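Local coordinates for S12 family peptidase (Streptomyces sp. 82F2, PDB 3WWX), which probably hydrolyses amide bonds of D-configured substrates as a serine hydrolase of the S12 peptidase family, which is built on the beta-lactamase fold, at residues Val62-Gln65 with Leu66-Glu69; Asp114-Phe117 with Gln118-Phe122; Pro124-Leu127 with Glu128-Asp132. One frame throughout, in Å; residues are numbered along the deposited sequence.

Contact 1 (Val62-Gln65 with Leu66-Glu69)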
ATOM      1  N   VAL A  62      -5.188  -8.733  -8.030  1.00  9.91           N
ATOM      2  CA  VAL A  62      -6.042  -9.923  -7.976  1.00  9.73           C
ATOM      3  C   VAL A  62      -7.389  -9.636  -8.618  1.00 13.15           C
ATOM      4  O   VAL A  62      -7.884 -10.434  -9.417  1.00 12.97           O
ATOM      5  CB  VAL A  62      -6.229 -10.407  -6.536  1.00 10.87           C
ATOM      6  CG1 VAL A  62      -7.318 -11.473  -6.455  1.00 12.08           C
ATOM      7  CG2 VAL A  62      -4.922 -10.928  -5.994  1.00 12.18           C
ATOM      8  N   LEU A  63      -8.007  -8.502  -8.297  1.00 11.21           N
ATOM      9  CA  LEU A  63      -9.316  -8.201  -8.865  1.00 10.52           C
ATOM     10  C   LEU A  63      -9.236  -8.011 -10.362  1.00 13.65           C
ATOM     11  O   LEU A  63     -10.162  -8.385 -11.081  1.00 13.63           O
ATOM     12  CB  LEU A  63      -9.940  -6.979  -8.209  1.00 12.93           C
ATOM     13  CG  LEU A  63     -10.594  -7.355  -6.893  1.00 11.11           C
ATOM     14  CD1 LEU A  63     -10.781  -6.121  -6.051  1.00 13.91           C
ATOM     15  CD2 LEU A  63     -11.940  -8.044  -7.135  1.00 12.75           C
ATOM     16  N   LEU A  64      -8.147  -7.427 -10.848  1.00 10.92           N
ATOM     17  CA  LEU A  64      -7.982  -7.297 -12.295  1.00 11.70           C
ATOM     18  C   LEU A  64      -7.781  -8.647 -12.982  1.00 13.31           C
ATOM     19  O   LEU A  64      -8.286  -8.847 -14.093  1.00 14.04           O
ATOM     20  CB  LEU A  64      -6.851  -6.303 -12.598  1.00 11.93           C
ATOM     21  CG  LEU A  64      -7.273  -4.845 -12.376  1.00 13.95           C
ATOM     22  CD1 LEU A  64      -6.064  -3.955 -12.112  1.00 14.98           C
ATOM     23  CD2 LEU A  64      -8.052  -4.329 -13.586  1.00 13.20           C
ATOM     24  N   GLN A  65      -7.080  -9.568 -12.344  1.00 12.68           N
ATOM     25  CA  GLN A  65      -7.008 -10.925 -12.870  1.00 12.40           C
ATOM     26  C   GLN A  65      -8.379 -11.574 -12.896  1.00 14.82           C
ATOM     27  O   GLN A  65      -8.740 -12.216 -13.886  1.00 15.99           O
ATOM     28  CB  GLN A  65      -6.044 -11.786 -12.071  1.00 13.83           C
ATOM     29  CG  GLN A  65      -4.576 -11.402 -12.210  1.00 12.23           C
ATOM     30  CD  GLN A  65      -3.671 -12.460 -11.644  1.00 15.87           C
ATOM     31  OE1 GLN A  65      -4.113 -13.357 -10.924  1.00 17.71           O
ATOM     32  NE2 GLN A  65      -2.385 -12.387 -11.981  1.00 16.79           N
ATOM     33  N   LEU A  66      -9.147 -11.431 -11.824  1.00 13.05           N
ATOM     34  CA  LEU A  66     -10.466 -12.057 -11.786  1.00 14.95           C
ATOM     35  C   LEU A  66     -11.363 -11.503 -12.887  1.00 18.10           C
ATOM     36  O   LEU A  66     -12.136 -12.247 -13.495  1.00 16.82           O
ATOM     37  CB  LEU A  66     -11.115 -11.891 -10.404  1.00 14.01           C
ATOM     38  CG  LEU A  66     -10.409 -12.616  -9.259  1.00 13.83           C
ATOM     39  CD1 LEU A  66     -10.968 -12.131  -7.930  1.00 15.11           C
ATOM     40  CD2 LEU A  66     -10.552 -14.141  -9.398  1.00 15.94           C
ATOM     41  N   GLN A  67     -11.244 -10.208 -13.168  1.00 14.91           N
ATOM     42  CA  GLN A  67     -12.005  -9.608 -14.254  1.00 15.34           C
ATOM     43  C   GLN A  67     -11.549 -10.185 -15.602  1.00 18.61           C
ATOM     44  O   GLN A  67     -12.383 -10.459 -16.480  1.00 19.99           O
ATOM     45  CB  GLN A  67     -11.912  -8.080 -14.250  1.00 14.05           C
ATOM     46  CG  GLN A  67     -12.587  -7.453 -15.472  1.00 16.31           C
ATOM     47  CD  GLN A  67     -12.624  -5.951 -15.450  1.00 16.06           C
ATOM     48  OE1 GLN A  67     -13.692  -5.344 -15.301  1.00 17.32           O
ATOM     49  NE2 GLN A  67     -11.463  -5.327 -15.626  1.00 15.69           N
ATOM     50  N   ALA A  68     -10.243 -10.345 -15.771  1.00 15.31           N
ATOM     51  CA  ALA A  68      -9.673 -10.909 -17.005  1.00 15.81           C
ATOM     52  C   ALA A  68     -10.132 -12.350 -17.212  1.00 21.68           C
ATOM     53  O   ALA A  68     -10.176 -12.828 -18.349  1.00 22.50           O
ATOM     54  CB  ALA A  68      -8.176 -10.854 -16.952  1.00 18.12           C
ATOM     55  N   GLU A  69     -10.462 -13.041 -16.124  1.00 19.41           N
ATOM     56  CA  GLU A  69     -10.941 -14.418 -16.186  1.00 17.83           C
ATOM     57  C   GLU A  69     -12.460 -14.468 -16.402  1.00 18.73           C
ATOM     58  O   GLU A  69     -13.047 -15.554 -16.431  1.00 22.13           O
ATOM     59  CB  GLU A  69     -10.527 -15.192 -14.921  1.00 22.65           C
ATOM     60  CG  GLU A  69      -9.014 -15.370 -14.806  1.00 19.83           C
ATOM     61  CD  GLU A  69      -8.525 -15.890 -13.456  1.00 20.30           C
ATOM     62  OE1 GLU A  69      -9.355 -16.189 -12.574  1.00 22.29           O
ATOM     63  OE2 GLU A  69      -7.295 -16.006 -13.293  1.00 24.97           O
TER
HETATM   64  O   HOH W   1      -9.205  -6.994 -16.061  1.00 16.91           O
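V62 and L66, one helical turn apart, lie side by side and point the same way, with V62 CG1 4.0 Å from L66 CD1. V62 turns CG1 anti to its backbone N (chi1 169°), beside its own carbonyl carbon, and that branch is the one that reaches the leucine methyl. L66 also leans over the carbonyl it is bonded to: its CG is 3.3 Å from V62 O, while L66 N donates to the same oxygen in a fairly straight bond (160° at the hydrogen).

On another flank L64 and Q67 run alongside each other, L64 CD2 approaching Q67 NE2 to 4.1 Å. Here the polar end has a use nearby. A water donates to L64 O and accepts from Q67 NE2 at 2.8 Å, so L64 O, already taken by A68 N, receives a second donor. The side chain of Q67, extended with CG anti to the backbone N (chi1 174°), is further fixed outside by L74 N and E267.

At the last turn E69 N donates to Q65 O over 2.9 Å, and E69 CG lies 3.3 Å from the same oxygen. The carboxylate and the Q65 amide converge on R185: E69 OE2 in a salt bridge, Q65 OE1 in a hydrogen bond.

These bonds close the C-terminal turns of helix 55-68. V62 and L66 face helix 178-187, L63 packs on A166, V169 and I170 of helix 160-174, and Q67 touches R99 of helix 98-102.

Contact 2 (Asp114-Phe117 with Gln118-Phe122). With DIA (octane 1,8-diamine), chain B.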
ATOM      1  N   ASP A 114     -12.000   7.172  11.900  1.00  9.30           N
ATOM      2  CA  ASP A 114     -13.028   7.180  12.939  1.00 10.74           C
ATOM      3  C   ASP A 114     -12.369   7.522  14.272  1.00 11.81           C
ATOM      4  O   ASP A 114     -11.354   6.940  14.616  1.00 10.70           O
ATOM      5  CB  ASP A 114     -13.691   5.829  13.027  1.00 10.77           C
ATOM      6  CG  ASP A 114     -14.594   5.724  14.210  1.00 12.76           C
ATOM      7  OD1 ASP A 114     -15.728   6.249  14.133  1.00 13.26           O
ATOM      8  OD2 ASP A 114     -14.163   5.125  15.218  1.00 12.98           O
ATOM      9  N   PRO A 115     -12.944   8.463  15.049  1.00 11.54           N
ATOM     10  CA  PRO A 115     -12.269   8.872  16.283  1.00 13.55           C
ATOM     11  C   PRO A 115     -12.023   7.747  17.282  1.00 11.84           C
ATOM     12  O   PRO A 115     -10.932   7.682  17.861  1.00 14.68           O
ATOM     13  CB  PRO A 115     -13.202   9.956  16.845  1.00 14.99           C
ATOM     14  CG  PRO A 115     -13.814  10.552  15.608  1.00 18.66           C
ATOM     15  CD  PRO A 115     -14.048   9.366  14.698  1.00 15.51           C
ATOM     16  N   ALA A 116     -12.991   6.858  17.485  1.00 11.22           N
ATOM     17  CA  ALA A 116     -12.781   5.745  18.417  1.00 13.93           C
ATOM     18  C   ALA A 116     -11.721   4.774  17.902  1.00 15.56           C
ATOM     19  O   ALA A 116     -10.863   4.286  18.661  1.00 14.19           O
ATOM     20  CB  ALA A 116     -14.079   5.020  18.688  1.00 13.58           C
ATOM     21  N   PHE A 117     -11.741   4.506  16.603  1.00 11.24           N
ATOM     22  CA  PHE A 117     -10.700   3.653  16.021  1.00 11.45           C
ATOM     23  C   PHE A 117      -9.331   4.270  16.235  1.00 13.41           C
ATOM     24  O   PHE A 117      -8.369   3.577  16.596  1.00 12.67           O
ATOM     25  CB  PHE A 117     -10.950   3.451  14.521  1.00 11.97           C
ATOM     26  CG  PHE A 117     -10.030   2.428  13.875  1.00 11.07           C
ATOM     27  CD1 PHE A 117     -10.350   1.067  13.861  1.00 12.79           C
ATOM     28  CD2 PHE A 117      -8.842   2.826  13.307  1.00 12.80           C
ATOM     29  CE1 PHE A 117      -9.486   0.135  13.270  1.00 13.66           C
ATOM     30  CE2 PHE A 117      -7.973   1.890  12.726  1.00 12.93           C
ATOM     31  CZ  PHE A 117      -8.311   0.561  12.709  1.00 13.67           C
ATOM     32  N   GLN A 118      -9.226   5.567  16.010  1.00 12.85           N
ATOM     33  CA  GLN A 118      -7.947   6.235  16.198  1.00 12.93           C
ATOM     34  C   GLN A 118      -7.473   6.153  17.639  1.00 14.90           C
ATOM     35  O   GLN A 118      -6.294   5.996  17.904  1.00 15.19           O
ATOM     36  CB  GLN A 118      -8.051   7.698  15.822  1.00 14.40           C
ATOM     37  CG  GLN A 118      -8.244   7.945  14.340  1.00 15.41           C
ATOM     38  CD  GLN A 118      -7.826   9.343  13.945  1.00 30.84           C
ATOM     39  OE1 GLN A 118      -8.595  10.084  13.334  1.00 38.43           O
ATOM     40  NE2 GLN A 118      -6.603   9.709  14.285  1.00 29.19           N
ATOM     41  N   ALA A 119      -8.386   6.296  18.578  1.00 13.99           N
ATOM     42  CA  ALA A 119      -7.999   6.214  19.978  1.00 14.42           C
ATOM     43  C   ALA A 119      -7.452   4.848  20.349  1.00 16.73           C
ATOM     44  O   ALA A 119      -6.575   4.743  21.218  1.00 18.55           O
ATOM     45  CB  ALA A 119      -9.182   6.570  20.863  1.00 16.55           C
ATOM     46  N   LYS A 120      -7.965   3.798  19.719  1.00 13.12           N
ATOM     47  CA  LYS A 120      -7.527   2.439  20.020  1.00 12.75           C
ATOM     48  C   LYS A 120      -6.254   2.064  19.278  1.00 13.11           C
ATOM     49  O   LYS A 120      -5.452   1.319  19.804  1.00 14.51           O
ATOM     50  CB  LYS A 120      -8.612   1.418  19.664  1.00 14.38           C
ATOM     51  CG  LYS A 120      -9.829   1.443  20.583  1.00 17.23           C
ATOM     52  CD  LYS A 120     -10.725   0.265  20.237  1.00 20.27           C
ATOM     53  CE  LYS A 120     -11.997   0.213  21.054  1.00 35.84           C
ATOM     54  NZ  LYS A 120     -12.931   1.301  20.666  1.00 41.50           N
ATOM     55  N   VAL A 121      -6.072   2.587  18.068  1.00 12.32           N
ATOM     56  CA  VAL A 121      -5.064   2.064  17.157  1.00 12.58           C
ATOM     57  C   VAL A 121      -3.903   3.008  16.880  1.00 14.37           C
ATOM     58  O   VAL A 121      -2.762   2.556  16.732  1.00 14.09           O
ATOM     59  CB  VAL A 121      -5.738   1.633  15.830  1.00 12.40           C
ATOM     60  CG1 VAL A 121      -4.685   1.165  14.798  1.00 13.86           C
ATOM     61  CG2 VAL A 121      -6.703   0.533  16.100  1.00 13.28           C
ATOM     62  N   PHE A 122      -4.160   4.308  16.808  1.00 14.09           N
ATOM     63  CA  PHE A 122      -3.117   5.254  16.380  1.00 17.60           C
ATOM     64  C   PHE A 122      -2.473   6.056  17.485  1.00 20.55           C
ATOM     65  O   PHE A 122      -1.362   6.580  17.313  1.00 21.98           O
ATOM     66  CB  PHE A 122      -3.655   6.146  15.265  1.00 21.35           C
ATOM     67  CG  PHE A 122      -3.943   5.378  13.994  1.00 22.19           C
ATOM     68  CD1 PHE A 122      -2.981   4.539  13.439  1.00 23.89           C
ATOM     69  CD2 PHE A 122      -5.173   5.447  13.385  1.00 20.12           C
ATOM     70  CE1 PHE A 122      -3.240   3.818  12.291  1.00 27.80           C
ATOM     71  CE2 PHE A 122      -5.433   4.731  12.235  1.00 19.65           C
ATOM     72  CZ  PHE A 122      -4.478   3.910  11.697  1.00 28.76           C
TER
HETATM   73  N1  DIA B 401       0.392   6.980  15.071  1.00 34.88           N
HETATM   74  C1  DIA B 401       0.406   5.555  15.011  1.00 27.45           C
HETATM   75  C2  DIA B 401       1.092   4.913  13.824  1.00 28.36           C
HETATM   76  C3  DIA B 401       0.991   5.682  12.547  1.00 28.24           C
HETATM   77  C4  DIA B 401       0.255   5.027  11.398  1.00 31.68           C
HETATM   78  C5  DIA B 401       1.116   4.877  10.172  1.00 33.32           C
HETATM   79  C6  DIA B 401       1.825   6.140   9.750  1.00 31.32           C
HETATM   80  C7  DIA B 401       2.789   5.881   8.636  1.00 31.80           C
HETATM   81  C8  DIA B 401       3.282   7.206   8.123  1.00 32.97           C
HETATM   82  N8  DIA B 401       4.513   6.992   7.445  1.00 34.07           N
HETATM   83  O   HOH W   2     -11.858   4.248  21.348  1.00 28.30           O
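F117 reaches forward along its helix to V121 and F122, and its side chain can be traced outward atom by atom. CB lies beside Q118 N simply because the two are neighbours in the chain. With CG anti to the backbone N (chi1 -172°), the ring is carried beside the residue's own carbonyl carbon and on toward the following turn. CD2 comes 4.0 Å from F122 CE2. Further out, CE2 meets V121 CB and also F122 CE2, the latter at 3.8 Å, and F122 CE2 lies at the edge of the F117 ring, near its plane. The far atom, CZ, together with CE1, lies under V121 CG2. That methyl stands over one face, 3.9 Å from the F117 ring centroid and 15° off the normal, a CH-pi contact. The two phenyl planes are 64° apart with centroids separated by 5.9 Å, an oblique pairing. Y111 and W134 meet F117 edge-to-face, and L139 of helix 136-144 also touches it.

The start of this helix is capped by D114: its OD2 accepts from F117 N over 2.9 Å on the anti side, slightly out of the carboxylate plane, while OD1 is held by H146. The backbone bonds then run Q118 N to D114 O and V121 N to F117 O. On the outer side a water links A116 O to K120 NZ.

At the other end F122 O accepts from N1 of octane 1,8-diamine at 2.9 Å, and F122 CE1 packs 3.8 Å from the ligand's C4. F122 therefore offers the diamine a carbonyl for its amine and a ring for its alkyl chain, consistent with a pocket wall that accommodates an amine attached to an apolar chain.

Contact 3 (Pro124-Leu127 with Glu128-Asp132); sequences PGFL and EHRYD
The F126 ring carries R130 CB over one face, 3.6 Å from the centroid and 16° off the normal, a CH-pi contact offset toward the rim. The R130 guanidinium in turn has F126 CE2 centred on one of its faces, 3.6 Å from R130 CZ, with the two planes 45° apart; L127 CD2 approaches NH1 obliquely. On the imidazole of H129 lies E128 CG, over the ring centre, and at the edge is D132, whose OD2 accepts from H129 ND1 over 2.8 Å. That bond stays near the imidazole plane and meets the syn side of the carboxylate.

R130 places CG between its backbone N and carbonyl carbon (chi1 63°), then bends at chi3, which sets one face of the guanidinium against F126 CE2 at the ring's rim. NH2 is held by the backbone oxygens of T228 and D225.

This is the short helix 126-129 running into a type I turn from H129 to D132, in which D132 N donates to H129 O. G125 O grips two amides: H129 N at 3.0 Å, in the carbonyl plane, and E128 N, which approaches from above it. R130 N to F126 O is a weak, bent bond.

F126 also stacks on H306, a residue of the diamine pocket, and packs against L215, another pocket residue, while the hydroxyl of Y131 bonds to T228 OG1.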
ATOM      1  N   PRO A 124      -1.795   6.404  22.018  1.00 17.47           N
ATOM      2  CA  PRO A 124      -1.252   5.538  23.073  1.00 20.09           C
ATOM      3  C   PRO A 124      -2.113   4.304  23.389  1.00 16.60           C
ATOM      4  O   PRO A 124      -1.582   3.310  23.897  1.00 17.47           O
ATOM      5  CB  PRO A 124      -1.147   6.482  24.279  1.00 23.52           C
ATOM      6  CG  PRO A 124      -0.990   7.844  23.662  1.00 27.52           C
ATOM      7  CD  PRO A 124      -1.867   7.816  22.439  1.00 20.04           C
ATOM      8  N   GLY A 125      -3.408   4.334  23.058  1.00 14.78           N
ATOM      9  CA  GLY A 125      -4.268   3.171  23.177  1.00 13.48           C
ATOM     10  C   GLY A 125      -3.772   1.959  22.406  1.00 11.51           C
ATOM     11  O   GLY A 125      -4.126   0.825  22.722  1.00 12.40           O
ATOM     12  N   PHE A 126      -2.924   2.203  21.410  1.00 13.64           N
ATOM     13  CA  PHE A 126      -2.265   1.111  20.683  1.00 10.64           C
ATOM     14  C   PHE A 126      -1.576   0.144  21.622  1.00 11.11           C
ATOM     15  O   PHE A 126      -1.558  -1.056  21.382  1.00 10.92           O
ATOM     16  CB  PHE A 126      -1.242   1.686  19.713  1.00 11.10           C
ATOM     17  CG  PHE A 126      -0.367   0.652  19.038  1.00 10.46           C
ATOM     18  CD1 PHE A 126      -0.800  -0.009  17.896  1.00 12.28           C
ATOM     19  CD2 PHE A 126       0.910   0.384  19.523  1.00 12.76           C
ATOM     20  CE1 PHE A 126       0.031  -0.940  17.253  1.00 13.50           C
ATOM     21  CE2 PHE A 126       1.741  -0.548  18.893  1.00 13.20           C
ATOM     22  CZ  PHE A 126       1.297  -1.214  17.767  1.00 13.08           C
ATOM     23  N   LEU A 127      -1.020   0.658  22.710  1.00 11.50           N
ATOM     24  CA  LEU A 127      -0.299  -0.220  23.616  1.00 11.42           C
ATOM     25  C   LEU A 127      -1.231  -1.245  24.254  1.00 11.17           C
ATOM     26  O   LEU A 127      -0.797  -2.333  24.611  1.00 11.53           O
ATOM     27  CB  LEU A 127       0.438   0.589  24.677  1.00 11.26           C
ATOM     28  CG  LEU A 127       1.505   1.540  24.140  1.00 12.07           C
ATOM     29  CD1 LEU A 127       2.144   2.303  25.290  1.00 15.70           C
ATOM     30  CD2 LEU A 127       2.577   0.836  23.334  1.00 12.94           C
ATOM     31  N   GLU A 128      -2.512  -0.894  24.404  1.00 11.11           N
ATOM     32  CA  GLU A 128      -3.524  -1.824  24.893  1.00 12.49           C
ATOM     33  C   GLU A 128      -4.119  -2.707  23.776  1.00 10.72           C
ATOM     34  O   GLU A 128      -4.324  -3.896  23.968  1.00 13.20           O
ATOM     35  CB  GLU A 128      -4.642  -1.009  25.549  1.00 14.53           C
ATOM     36  CG  GLU A 128      -5.805  -1.829  26.045  1.00 16.97           C
ATOM     37  CD  GLU A 128      -6.736  -1.037  26.983  1.00 22.95           C
ATOM     38  OE1 GLU A 128      -7.765  -1.616  27.384  1.00 32.05           O
ATOM     39  OE2 GLU A 128      -6.442   0.126  27.308  1.00 24.90           O
ATOM     40  N   HIS A 129      -4.351  -2.116  22.601  1.00 11.83           N
ATOM     41  CA  HIS A 129      -5.161  -2.767  21.559  1.00 11.68           C
ATOM     42  C   HIS A 129      -4.385  -3.344  20.386  1.00 11.63           C
ATOM     43  O   HIS A 129      -4.986  -3.924  19.482  1.00 11.73           O
ATOM     44  CB  HIS A 129      -6.219  -1.775  21.065  1.00 11.65           C
ATOM     45  CG  HIS A 129      -7.203  -1.396  22.125  1.00 13.08           C
ATOM     46  ND1 HIS A 129      -8.181  -2.259  22.570  1.00 16.95           N
ATOM     47  CD2 HIS A 129      -7.341  -0.260  22.846  1.00 14.33           C
ATOM     48  CE1 HIS A 129      -8.892  -1.663  23.515  1.00 19.41           C
ATOM     49  NE2 HIS A 129      -8.402  -0.452  23.705  1.00 16.59           N
ATOM     50  N   ARG A 130      -3.056  -3.243  20.418  1.00 10.76           N
ATOM     51  CA  ARG A 130      -2.234  -3.620  19.270  1.00  9.53           C
ATOM     52  C   ARG A 130      -2.432  -5.026  18.769  1.00  9.86           C
ATOM     53  O   ARG A 130      -2.178  -5.263  17.582  1.00  9.93           O
ATOM     54  CB  ARG A 130      -0.751  -3.439  19.597  1.00 11.29           C
ATOM     55  CG  ARG A 130      -0.278  -4.347  20.731  1.00 10.13           C
ATOM     56  CD  ARG A 130       0.976  -3.854  21.410  1.00 11.04           C
ATOM     57  NE  ARG A 130       2.126  -3.849  20.505  1.00 10.83           N
ATOM     58  CZ  ARG A 130       3.253  -3.190  20.736  1.00 10.90           C
ATOM     59  NH1 ARG A 130       3.380  -2.486  21.852  1.00 12.13           N
ATOM     60  NH2 ARG A 130       4.250  -3.223  19.851  1.00 10.97           N
ATOM     61  N   TYR A 131      -2.848  -5.960  19.629  1.00 10.91           N
ATOM     62  CA  TYR A 131      -2.991  -7.352  19.217  1.00 10.24           C
ATOM     63  C   TYR A 131      -4.447  -7.766  18.966  1.00  9.46           C
ATOM     64  O   TYR A 131      -4.716  -8.935  18.666  1.00 11.40           O
ATOM     65  CB  TYR A 131      -2.315  -8.299  20.223  1.00 11.27           C
ATOM     66  CG  TYR A 131      -0.845  -7.984  20.396  1.00 10.17           C
ATOM     67  CD1 TYR A 131       0.019  -7.974  19.303  1.00 10.68           C
ATOM     68  CD2 TYR A 131      -0.308  -7.712  21.636  1.00 10.77           C
ATOM     69  CE1 TYR A 131       1.352  -7.703  19.442  1.00  9.55           C
ATOM     70  CE2 TYR A 131       1.037  -7.443  21.781  1.00 10.24           C
ATOM     71  CZ  TYR A 131       1.854  -7.410  20.686  1.00 10.42           C
ATOM     72  OH  TYR A 131       3.181  -7.119  20.820  1.00 11.87           O
ATOM     73  N   ASP A 132      -5.367  -6.811  19.067  1.00 11.93           N
ATOM     74  CA  ASP A 132      -6.793  -7.098  18.841  1.00 11.40           C
ATOM     75  C   ASP A 132      -7.041  -7.502  17.387  1.00 11.04           C
ATOM     76  O   ASP A 132      -6.399  -6.984  16.451  1.00 12.03           O
ATOM     77  CB  ASP A 132      -7.650  -5.874  19.149  1.00 13.08           C
ATOM     78  CG  ASP A 132      -7.707  -5.525  20.622  1.00 14.14           C
ATOM     79  OD1 ASP A 132      -7.072  -6.191  21.463  1.00 17.70           O
ATOM     80  OD2 ASP A 132      -8.373  -4.520  20.904  1.00 19.04           O
TER

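Contact 1 lies apart from the other two, its nearest atoms about 20 Å from contact 2 and about 23 Å from contact 3. It closes a long helix whose leucines and valine are buried among other helices and, for L64, against loop residues, with polar groups gathered at its exposed end. Contacts 2 and 3 come from consecutive short helices, 115-121 and 126-129, and touch: V121 O is 3.4 Å from F126 CD1. Both rely on aromatic faces covered by aliphatic groups, and both approach the diamine pocket through H306, which meets the rings of F122 and F126. Contact 2 is partly buried and bonds the ligand directly; contact 3 is a surface contact, richer in charged groups.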